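Local structure of putative lipoprotein (Clostridium difficile, 4EXR) at residues N22-E27 against N128-E133; I122-Q127 against I147-D152; Y64-V69 against M77-N82. The protein is of unknown function but carries two PepSY (YPEB) domains, and as a predicted lipoprotein may act at the cell envelope, possibly by modulating peptidases. One frame throughout, in Å; residues are numbered along the deposited sequence.

Contact 1. Residues N22-E27 against N128-E133; sequences NENLME and NGIVKE
The carboxamide of Asn24 lies with one face against Ile130. CG2 of Ile130 sits over Asn24 CG at 3.6 Å, and CD1 of Ile130 covers Asn24 ND2 at 3.4 Å, the two side chains crossing at about a right angle. On this side too, Val131 N lies 3.6 Å from Asn24 OD1. On the other face, well above the carbonyl plane, Met26 N donates to Asn24 OD1 (3.1 Å). CG is anti to the backbone N (chi1 -161°), and the amide it carries lies between Ile130 and Met26. The second flat group, the carboxylate of Glu23, is met from above its plane: Lys132 NZ stands 2.7 Å from Glu23 OE1 in a salt bridge. Lys132 leaves its backbone away from residues 22-27, and its bend at chi2 is part of the path that brings the ammonium back to them.

The backbones meet where Leu25 N gives Val131 O an almost straight hydrogen bond of 3.0 Å. Branched Val131 suits both strand and interface: CG1 faces Leu25 CB, and CG2 lies 3.9 Å from CG of Met26, a selenomethionine whose chain then runs on toward helix 116-126. Leu25 completes the apolar patch, with its CD1 on Glu133 CA. Residues 24-26 make an Asx turn, in the loop before helix 34-44 that crosses strand 130-139 of the second PepSY unit.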
loop_
_atom_site.group_PDB
_atom_site.type_symbol
_atom_site.label_atom_id
_atom_site.label_comp_id
_atom_site.label_asym_id
_atom_site.label_seq_id
_atom_site.Cartn_x
_atom_site.Cartn_y
_atom_site.Cartn_z
ATOM N N ASN A 22 5.308 2.573 -27.015
ATOM C CA ASN A 22 5.780 3.951 -27.066
ATOM C C ASN A 22 5.436 4.725 -25.793
ATOM O O ASN A 22 4.469 4.408 -25.105
ATOM C CB ASN A 22 5.218 4.674 -28.292
ATOM C CG ASN A 22 5.847 6.037 -28.499
ATOM O OD1 ASN A 22 7.063 6.200 -28.369
ATOM N ND2 ASN A 22 5.021 7.029 -28.805
ATOM N N GLU A 23 6.232 5.749 -25.501
ATOM C CA GLU A 23 6.140 6.465 -24.237
ATOM C C GLU A 23 5.479 7.841 -24.364
ATOM O O GLU A 23 5.283 8.531 -23.368
ATOM C CB GLU A 23 7.538 6.608 -23.637
ATOM C CG GLU A 23 8.508 5.540 -24.127
ATOM C CD GLU A 23 9.879 5.642 -23.489
ATOM O OE1 GLU A 23 10.049 6.455 -22.555
ATOM O OE2 GLU A 23 10.788 4.904 -23.922
ATOM N N ASN A 24 5.136 8.239 -25.584
ATOM C CA ASN A 24 4.478 9.525 -25.792
ATOM C C ASN A 24 2.996 9.430 -25.452
ATOM O O ASN A 24 2.238 8.769 -26.159
ATOM C CB ASN A 24 4.663 9.995 -27.241
ATOM C CG ASN A 24 4.428 11.489 -27.414
ATOM O OD1 ASN A 24 3.838 12.149 -26.558
ATOM N ND2 ASN A 24 4.901 12.027 -28.524
ATOM N N LEU A 25 2.582 10.082 -24.367
ATOM C CA LEU A 25 1.178 10.071 -23.974
ATOM C C LEU A 25 0.303 10.730 -25.029
ATOM O O LEU A 25 -0.883 10.422 -25.142
ATOM C CB LEU A 25 0.968 10.773 -22.626
ATOM C CG LEU A 25 1.484 10.120 -21.349
ATOM C CD1 LEU A 25 0.881 10.823 -20.130
ATOM C CD2 LEU A 25 1.167 8.635 -21.336
HETATM N N MSE A 26 0.891 11.642 -25.794
HETATM C CA MSE A 26 0.164 12.350 -26.842
HETATM C C MSE A 26 -0.180 11.454 -28.033
HETATM O O MSE A 26 -1.093 11.759 -28.803
HETATM C CB MSE A 26 0.960 13.568 -27.312
HETATM C CG MSE A 26 0.763 14.782 -26.430
HETATM SE SE MSE A 26 -1.025 15.528 -26.690
HETATM C CE MSE A 26 -0.630 16.660 -28.238
ATOM N N GLU A 27 0.549 10.352 -28.182
ATOM C CA GLU A 27 0.308 9.444 -29.296
ATOM C C GLU A 27 -0.420 8.184 -28.836
ATOM O O GLU A 27 -0.438 7.175 -29.543
ATOM C CB GLU A 27 1.625 9.100 -30.005
ATOM C CG GLU A 27 2.278 10.310 -30.671
ATOM C CD GLU A 27 3.673 10.025 -31.204
ATOM O OE1 GLU A 27 4.263 8.993 -30.820
ATOM O OE2 GLU A 27 4.180 10.840 -32.007
ATOM N N ASN A 128 8.308 22.223 -26.591
ATOM C CA ASN A 128 8.177 21.002 -27.382
ATOM C C ASN A 128 8.913 19.827 -26.742
ATOM O O ASN A 128 9.710 19.995 -25.816
ATOM C CB ASN A 128 8.623 21.200 -28.837
ATOM C CG ASN A 128 8.023 20.159 -29.775
ATOM O OD1 ASN A 128 7.000 19.544 -29.465
ATOM N ND2 ASN A 128 8.656 19.955 -30.922
ATOM N N GLY A 129 8.607 18.629 -27.219
ATOM C CA GLY A 129 9.214 17.427 -26.692
ATOM C C GLY A 129 8.190 16.324 -26.635
ATOM O O GLY A 129 7.207 16.348 -27.374
ATOM N N ILE A 130 8.423 15.365 -25.745
ATOM C CA ILE A 130 7.550 14.215 -25.567
ATOM C C ILE A 130 6.919 14.233 -24.171
ATOM O O ILE A 130 7.630 14.337 -23.169
ATOM C CB ILE A 130 8.348 12.906 -25.708
ATOM C CG1 ILE A 130 9.048 12.839 -27.072
ATOM C CG2 ILE A 130 7.451 11.704 -25.493
ATOM C CD1 ILE A 130 8.111 12.948 -28.253
ATOM N N VAL A 131 5.591 14.120 -24.114
ATOM C CA VAL A 131 4.867 14.089 -22.843
ATOM C C VAL A 131 4.950 12.700 -22.223
ATOM O O VAL A 131 4.504 11.724 -22.819
ATOM C CB VAL A 131 3.383 14.477 -23.017
ATOM C CG1 VAL A 131 2.641 14.375 -21.681
ATOM C CG2 VAL A 131 3.245 15.891 -23.593
ATOM N N LYS A 132 5.518 12.619 -21.023
ATOM C CA LYS A 132 5.733 11.344 -20.347
ATOM C C LYS A 132 4.697 11.067 -19.265
ATOM O O LYS A 132 4.381 9.915 -18.991
ATOM C CB LYS A 132 7.114 11.322 -19.687
ATOM C CG LYS A 132 8.277 11.472 -20.651
ATOM C CD LYS A 132 8.448 10.235 -21.513
ATOM C CE LYS A 132 9.644 10.383 -22.442
ATOM N NZ LYS A 132 9.918 9.123 -23.181
ATOM N N GLU A 133 4.205 12.131 -18.634
ATOM C CA GLU A 133 3.266 12.003 -17.527
ATOM C C GLU A 133 2.444 13.273 -17.411
ATOM O O GLU A 133 2.867 14.342 -17.851
ATOM C CB GLU A 133 4.015 11.753 -16.205
ATOM C CG GLU A 133 3.099 11.474 -15.006
ATOM C CD GLU A 133 3.736 11.805 -13.668
ATOM O OE1 GLU A 133 4.938 11.520 -13.499
ATOM O OE2 GLU A 133 3.034 12.356 -12.788
#

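Contact 2. Residues I122-Q127 against I147-D152; sequences IALKEQ and IRIDKD
Ile149 points its side chain at the end of helix 116-126, where it meets Ala123, Leu124 and Gln127. From CB the side chain divides. CG2 turns to the backbone just after the helix, 3.7 Å from Gln127 O, with Gln127 CG a little farther off. The other branch, with CG1 anti to the carbonyl carbon (chi1 -65°), continues nearly extended, and CD1 ends among four atoms of residues 123-127: Gln127 O at 3.5 Å, Ala123 O and Ala123 CB at closely similar range, and Leu124 CD2 at 3.9 Å. Ala123 O is already engaged by Gln127 N in a helical hydrogen bond of 3.0 Å, so a methyl is a fitting neighbour for it.

This is the helix-on-sheet layer of a PepSY domain, in which helix 116-126 lies over an antiparallel sheet; the short segments run at 40° to each other, with axes 9.5 Å apart. The strand alternates accordingly: Ile147, Ile149 and Lys151 face the helix, whereas Arg148 and Asp150 project from the other side, where Arg148 pairs with Asp157 of the neighbouring strand. The backbones come nearest at Ala123 and Ile147, where the helix presents a single methyl. Ala123 CB rests 3.7 Å from Ile147 CB, nearly equally near both of its branches, and a small residue suits a helix lying this near the strand.

Toward the strand's end the interface becomes polar and more exposed. Gln127 is bent at chi2 (58°), which turns CD aside; its side chain crosses that of Lys151 obliquely, with Gln127 NE2 4.0 Å from Lys151 CB. The same NE2 is hydrogen-bonded to the carbonyl O of Asn128.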
loop_
_atom_site.group_PDB
_atom_site.type_symbol
_atom_site.label_atom_id
_atom_site.label_comp_id
_atom_site.label_asym_id
_atom_site.label_seq_id
_atom_site.Cartn_x
_atom_site.Cartn_y
_atom_site.Cartn_z
ATOM N N ILE A 122 -1.468 22.635 -24.794
ATOM C CA ILE A 122 -1.005 23.933 -24.314
ATOM C C ILE A 122 0.450 23.868 -23.838
ATOM O O ILE A 122 1.268 24.737 -24.160
ATOM C CB ILE A 122 -1.914 24.468 -23.178
ATOM C CG1 ILE A 122 -3.250 24.937 -23.760
ATOM C CG2 ILE A 122 -1.226 25.607 -22.428
ATOM C CD1 ILE A 122 -4.315 25.241 -22.724
ATOM N N ALA A 123 0.775 22.828 -23.078
ATOM C CA ALA A 123 2.133 22.660 -22.559
ATOM C C ALA A 123 3.148 22.452 -23.683
ATOM O O ALA A 123 4.275 22.952 -23.626
ATOM C CB ALA A 123 2.184 21.494 -21.575
ATOM N N LEU A 124 2.747 21.706 -24.701
ATOM C CA LEU A 124 3.644 21.412 -25.816
ATOM C C LEU A 124 3.957 22.640 -26.673
ATOM O O LEU A 124 5.001 22.693 -27.320
ATOM C CB LEU A 124 3.078 20.290 -26.672
ATOM C CG LEU A 124 3.342 18.899 -26.111
ATOM C CD1 LEU A 124 2.512 17.873 -26.852
ATOM C CD2 LEU A 124 4.827 18.560 -26.197
ATOM N N LYS A 125 3.052 23.617 -26.675
ATOM C CA LYS A 125 3.278 24.867 -27.392
ATOM C C LYS A 125 4.207 25.778 -26.605
ATOM O O LYS A 125 4.790 26.712 -27.153
ATOM C CB LYS A 125 1.954 25.586 -27.671
ATOM C CG LYS A 125 0.990 24.791 -28.532
ATOM C CD LYS A 125 0.351 25.661 -29.596
ATOM C CE LYS A 125 -0.489 26.767 -29.001
ATOM N NZ LYS A 125 -0.995 27.671 -30.075
ATOM N N GLU A 126 4.332 25.510 -25.311
ATOM C CA GLU A 126 5.238 26.268 -24.455
ATOM C C GLU A 126 6.633 25.648 -24.490
ATOM O O GLU A 126 7.647 26.338 -24.339
ATOM C CB GLU A 126 4.717 26.291 -23.016
ATOM C CG GLU A 126 5.520 27.177 -22.087
ATOM C CD GLU A 126 5.387 28.653 -22.433
ATOM O OE1 GLU A 126 4.354 29.036 -23.033
ATOM O OE2 GLU A 126 6.314 29.428 -22.106
ATOM N N GLN A 127 6.669 24.337 -24.696
ATOM C CA GLN A 127 7.904 23.575 -24.607
ATOM C C GLN A 127 7.739 22.286 -25.387
ATOM O O GLN A 127 7.081 21.358 -24.913
ATOM C CB GLN A 127 8.210 23.257 -23.141
ATOM C CG GLN A 127 9.415 22.352 -22.934
ATOM C CD GLN A 127 10.684 22.930 -23.535
ATOM O OE1 GLN A 127 11.130 24.013 -23.150
ATOM N NE2 GLN A 127 11.266 22.214 -24.498
ATOM N N ILE A 147 2.304 19.001 -16.531
ATOM C CA ILE A 147 2.672 18.152 -17.663
ATOM C C ILE A 147 4.179 17.934 -17.687
ATOM O O ILE A 147 4.954 18.893 -17.700
ATOM C CB ILE A 147 2.222 18.778 -19.012
ATOM C CG1 ILE A 147 0.752 19.230 -18.941
ATOM C CG2 ILE A 147 2.493 17.814 -20.176
ATOM C CD1 ILE A 147 -0.232 18.125 -18.634
ATOM N N ARG A 148 4.594 16.672 -17.685
ATOM C CA ARG A 148 6.011 16.341 -17.742
ATOM C C ARG A 148 6.426 16.098 -19.201
ATOM O O ARG A 148 5.863 15.237 -19.873
ATOM C CB ARG A 148 6.309 15.106 -16.885
ATOM C CG ARG A 148 7.655 14.457 -17.176
ATOM C CD ARG A 148 8.804 15.361 -16.774
ATOM N NE ARG A 148 8.798 15.627 -15.337
ATOM C CZ ARG A 148 9.715 15.180 -14.484
ATOM N NH1 ARG A 148 10.737 14.447 -14.918
ATOM N NH2 ARG A 148 9.616 15.480 -13.194
ATOM N N ILE A 149 7.388 16.881 -19.683
ATOM C CA ILE A 149 7.822 16.828 -21.082
ATOM C C ILE A 149 9.334 16.664 -21.141
ATOM O O ILE A 149 10.064 17.449 -20.541
ATOM C CB ILE A 149 7.405 18.117 -21.862
ATOM C CG1 ILE A 149 5.882 18.219 -21.961
ATOM C CG2 ILE A 149 8.038 18.158 -23.274
ATOM C CD1 ILE A 149 5.371 19.570 -22.420
ATOM N N ASP A 150 9.794 15.637 -21.856
ATOM C CA ASP A 150 11.222 15.396 -22.061
ATOM C C ASP A 150 11.655 15.910 -23.431
ATOM O O ASP A 150 10.982 15.658 -24.427
ATOM C CB ASP A 150 11.554 13.898 -21.975
ATOM C CG ASP A 150 11.352 13.325 -20.583
ATOM O OD1 ASP A 150 11.041 14.100 -19.652
ATOM O OD2 ASP A 150 11.520 12.096 -20.421
ATOM N N LYS A 151 12.782 16.615 -23.471
ATOM C CA LYS A 151 13.349 17.132 -24.718
ATOM C C LYS A 151 14.877 17.108 -24.608
ATOM O O LYS A 151 15.455 17.788 -23.753
ATOM C CB LYS A 151 12.842 18.562 -24.981
ATOM C CG LYS A 151 13.524 19.305 -26.143
ATOM C CD LYS A 151 12.966 18.886 -27.497
ATOM C CE LYS A 151 13.450 19.800 -28.624
ATOM N NZ LYS A 151 13.120 21.242 -28.411
ATOM N N ASP A 152 15.519 16.319 -25.469
ATOM C CA ASP A 152 16.970 16.114 -25.432
ATOM C C ASP A 152 17.369 15.536 -24.073
ATOM O O ASP A 152 16.818 14.522 -23.637
ATOM C CB ASP A 152 17.726 17.419 -25.737
ATOM C CG ASP A 152 19.194 17.189 -26.105
ATOM O OD1 ASP A 152 19.563 16.041 -26.458
ATOM O OD2 ASP A 152 19.976 18.166 -26.045
#

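Contact 3. Residues Y64-V69 against M77-N82; sequences YTVEGV and MKIDAN
Tyr64 and Ile79 face each other as a hydrogen-bonded antiparallel pair, with Tyr64 N to Ile79 O at 2.8 Å and Ile79 N to Tyr64 O at 2.9 Å. Val66 and Met77 repeat the arrangement, Met77 N reaching Val66 O in an almost straight bond of 2.8 Å. Between them Thr65 and Lys78 form the non-hydrogen-bonded pair, where Lys78 CA approaches Tyr64 O at 3.2 Å in a CA-H...O contact.

The close-packed side bears Tyr64, Val66, Met77 and Ile79. Val66 CG2 touches Ile79 CD1 at 4.2 Å, and the Tyr64 ring leans obliquely on Ala81, its CE2 3.5 Å from Ala81 CB; a lone methyl fits against so broad a ring. The phenol keeps its hydroxyl satisfied in this buried place through Val32 O. These strands are the arms of the beta hairpin 61-69/73-80 in the first PepSY unit, and helix 34-44 covers this apolar face through Ala37, Ile40 and Phe41. At the strand's last residue, Asp80 OD1 accepts from Asn82 N (2.7 Å) in an Asx turn, while Asp80 OD2 pairs with Lys61.

On the opposite face, that of Thr65 and Lys78, the packing is looser. Lys78 lies side by side with Thr65, its CG 3.7 Å from Thr65 OG1, and then runs extended into more open surroundings, where its ammonium has a long, weak ion pair with Glu88.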
loop_
_atom_site.group_PDB
_atom_site.type_symbol
_atom_site.label_atom_id
_atom_site.label_comp_id
_atom_site.label_asym_id
_atom_site.label_seq_id
_atom_site.Cartn_x
_atom_site.Cartn_y
_atom_site.Cartn_z
ATOM N N TYR A 64 -3.654 5.106 -14.222
ATOM C CA TYR A 64 -4.140 6.233 -13.438
ATOM C C TYR A 64 -3.880 5.952 -11.980
ATOM O O TYR A 64 -4.163 4.851 -11.499
ATOM C CB TYR A 64 -5.655 6.394 -13.595
ATOM C CG TYR A 64 -6.121 6.892 -14.943
ATOM C CD1 TYR A 64 -5.906 8.217 -15.337
ATOM C CD2 TYR A 64 -6.820 6.051 -15.805
ATOM C CE1 TYR A 64 -6.350 8.671 -16.580
ATOM C CE2 TYR A 64 -7.271 6.495 -17.037
ATOM C CZ TYR A 64 -7.037 7.794 -17.422
ATOM O OH TYR A 64 -7.496 8.212 -18.653
ATOM N N THR A 65 -3.350 6.943 -11.267
ATOM C CA THR A 65 -3.272 6.844 -9.812
ATOM C C THR A 65 -4.187 7.929 -9.276
ATOM O O THR A 65 -4.043 9.084 -9.655
ATOM C CB THR A 65 -1.827 7.044 -9.305
ATOM O OG1 THR A 65 -0.983 6.048 -9.895
ATOM C CG2 THR A 65 -1.741 6.942 -7.756
ATOM N N VAL A 66 -5.152 7.540 -8.442
ATOM C CA VAL A 66 -6.100 8.481 -7.857
ATOM C C VAL A 66 -5.907 8.409 -6.351
ATOM O O VAL A 66 -5.948 7.323 -5.769
ATOM C CB VAL A 66 -7.560 8.104 -8.172
ATOM C CG1 VAL A 66 -8.503 9.250 -7.761
ATOM C CG2 VAL A 66 -7.732 7.767 -9.656
ATOM N N GLU A 67 -5.681 9.560 -5.722
ATOM C CA GLU A 67 -5.471 9.586 -4.275
ATOM C C GLU A 67 -6.451 10.543 -3.644
ATOM O O GLU A 67 -6.729 11.603 -4.192
ATOM C CB GLU A 67 -4.040 9.996 -3.950
ATOM C CG GLU A 67 -3.010 9.055 -4.611
ATOM C CD GLU A 67 -1.567 9.534 -4.495
ATOM O OE1 GLU A 67 -0.947 9.340 -3.425
ATOM O OE2 GLU A 67 -1.052 10.090 -5.491
ATOM N N GLY A 68 -6.989 10.157 -2.493
ATOM C CA GLY A 68 -7.938 11.010 -1.809
ATOM C C GLY A 68 -7.871 10.781 -0.318
ATOM O O GLY A 68 -7.148 9.901 0.150
ATOM N N VAL A 69 -8.634 11.571 0.421
ATOM C CA VAL A 69 -8.641 11.490 1.873
ATOM C C VAL A 69 -10.046 11.724 2.402
ATOM O O VAL A 69 -10.873 12.388 1.754
ATOM C CB VAL A 69 -7.710 12.560 2.515
ATOM C CG1 VAL A 69 -6.256 12.377 2.062
ATOM C CG2 VAL A 69 -8.205 13.986 2.204
HETATM N N MSE A 77 -5.763 4.538 -5.279
HETATM C CA MSE A 77 -6.150 3.502 -6.223
HETATM C C MSE A 77 -5.323 3.639 -7.483
HETATM O O MSE A 77 -5.054 4.749 -7.945
HETATM C CB MSE A 77 -7.634 3.585 -6.583
HETATM C CG MSE A 77 -8.574 3.244 -5.441
HETATM SE SE MSE A 77 -10.398 3.053 -6.068
HETATM C CE MSE A 77 -10.218 1.408 -7.083
ATOM N N LYS A 78 -4.925 2.506 -8.029
ATOM C CA LYS A 78 -4.304 2.477 -9.354
ATOM C C LYS A 78 -5.215 1.711 -10.292
ATOM O O LYS A 78 -5.680 0.624 -9.961
ATOM C CB LYS A 78 -2.913 1.850 -9.312
ATOM C CG LYS A 78 -1.874 2.715 -8.605
ATOM C CD LYS A 78 -0.505 2.054 -8.660
ATOM C CE LYS A 78 0.561 2.963 -8.070
ATOM N NZ LYS A 78 1.769 2.182 -7.674
ATOM N N ILE A 79 -5.473 2.305 -11.451
ATOM C CA ILE A 79 -6.416 1.771 -12.418
ATOM C C ILE A 79 -5.757 1.733 -13.790
ATOM O O ILE A 79 -5.217 2.743 -14.251
ATOM C CB ILE A 79 -7.677 2.674 -12.489
ATOM C CG1 ILE A 79 -8.399 2.694 -11.137
ATOM C CG2 ILE A 79 -8.621 2.186 -13.576
ATOM C CD1 ILE A 79 -9.181 3.969 -10.892
ATOM N N ASP A 80 -5.780 0.567 -14.436
ATOM C CA ASP A 80 -5.296 0.447 -15.814
ATOM C C ASP A 80 -6.108 1.343 -16.746
ATOM O O ASP A 80 -7.335 1.249 -16.799
ATOM C CB ASP A 80 -5.386 -1.013 -16.271
ATOM C CG ASP A 80 -4.708 -1.261 -17.626
ATOM O OD1 ASP A 80 -5.030 -0.577 -18.620
ATOM O OD2 ASP A 80 -3.851 -2.165 -17.693
ATOM N N ALA A 81 -5.416 2.207 -17.482
ATOM C CA ALA A 81 -6.061 3.250 -18.287
ATOM C C ALA A 81 -6.674 2.692 -19.576
ATOM O O ALA A 81 -7.312 3.416 -20.330
ATOM C CB ALA A 81 -5.071 4.341 -18.623
ATOM N N ASN A 82 -6.473 1.409 -19.819
ATOM C CA ASN A 82 -7.078 0.767 -20.984
ATOM C C ASN A 82 -8.074 -0.329 -20.623
ATOM O O ASN A 82 -9.093 -0.491 -21.292
ATOM C CB ASN A 82 -5.999 0.249 -21.942
ATOM C CG ASN A 82 -5.298 1.377 -22.667
ATOM O OD1 ASN A 82 -5.923 2.105 -23.441
ATOM N ND2 ASN A 82 -4.005 1.544 -22.410
#

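Overall arrangement
All three contacts reach one antiparallel sheet, to which each of two units gives four strands and adds a helix. Contacts 1 and 2, with centres 9 Å apart, share neighbouring strands: Ile130 O and Asp150 N lie 2.8 Å apart, Lys132 N and Arg148 O 2.9 Å. Leu124 CD2 also packs 3.5 Å from Gly129 O. Contact 3 lies in the other unit, its centre 19 Å from that of contact 1 and 23 Å from that of contact 2. Strands 49-58 and 130-139 join the units, and both supply the sodium site of Val51, Asp52 and Asp137; the side chains of Glu133 and Val66 are each about 11 Å from the ion.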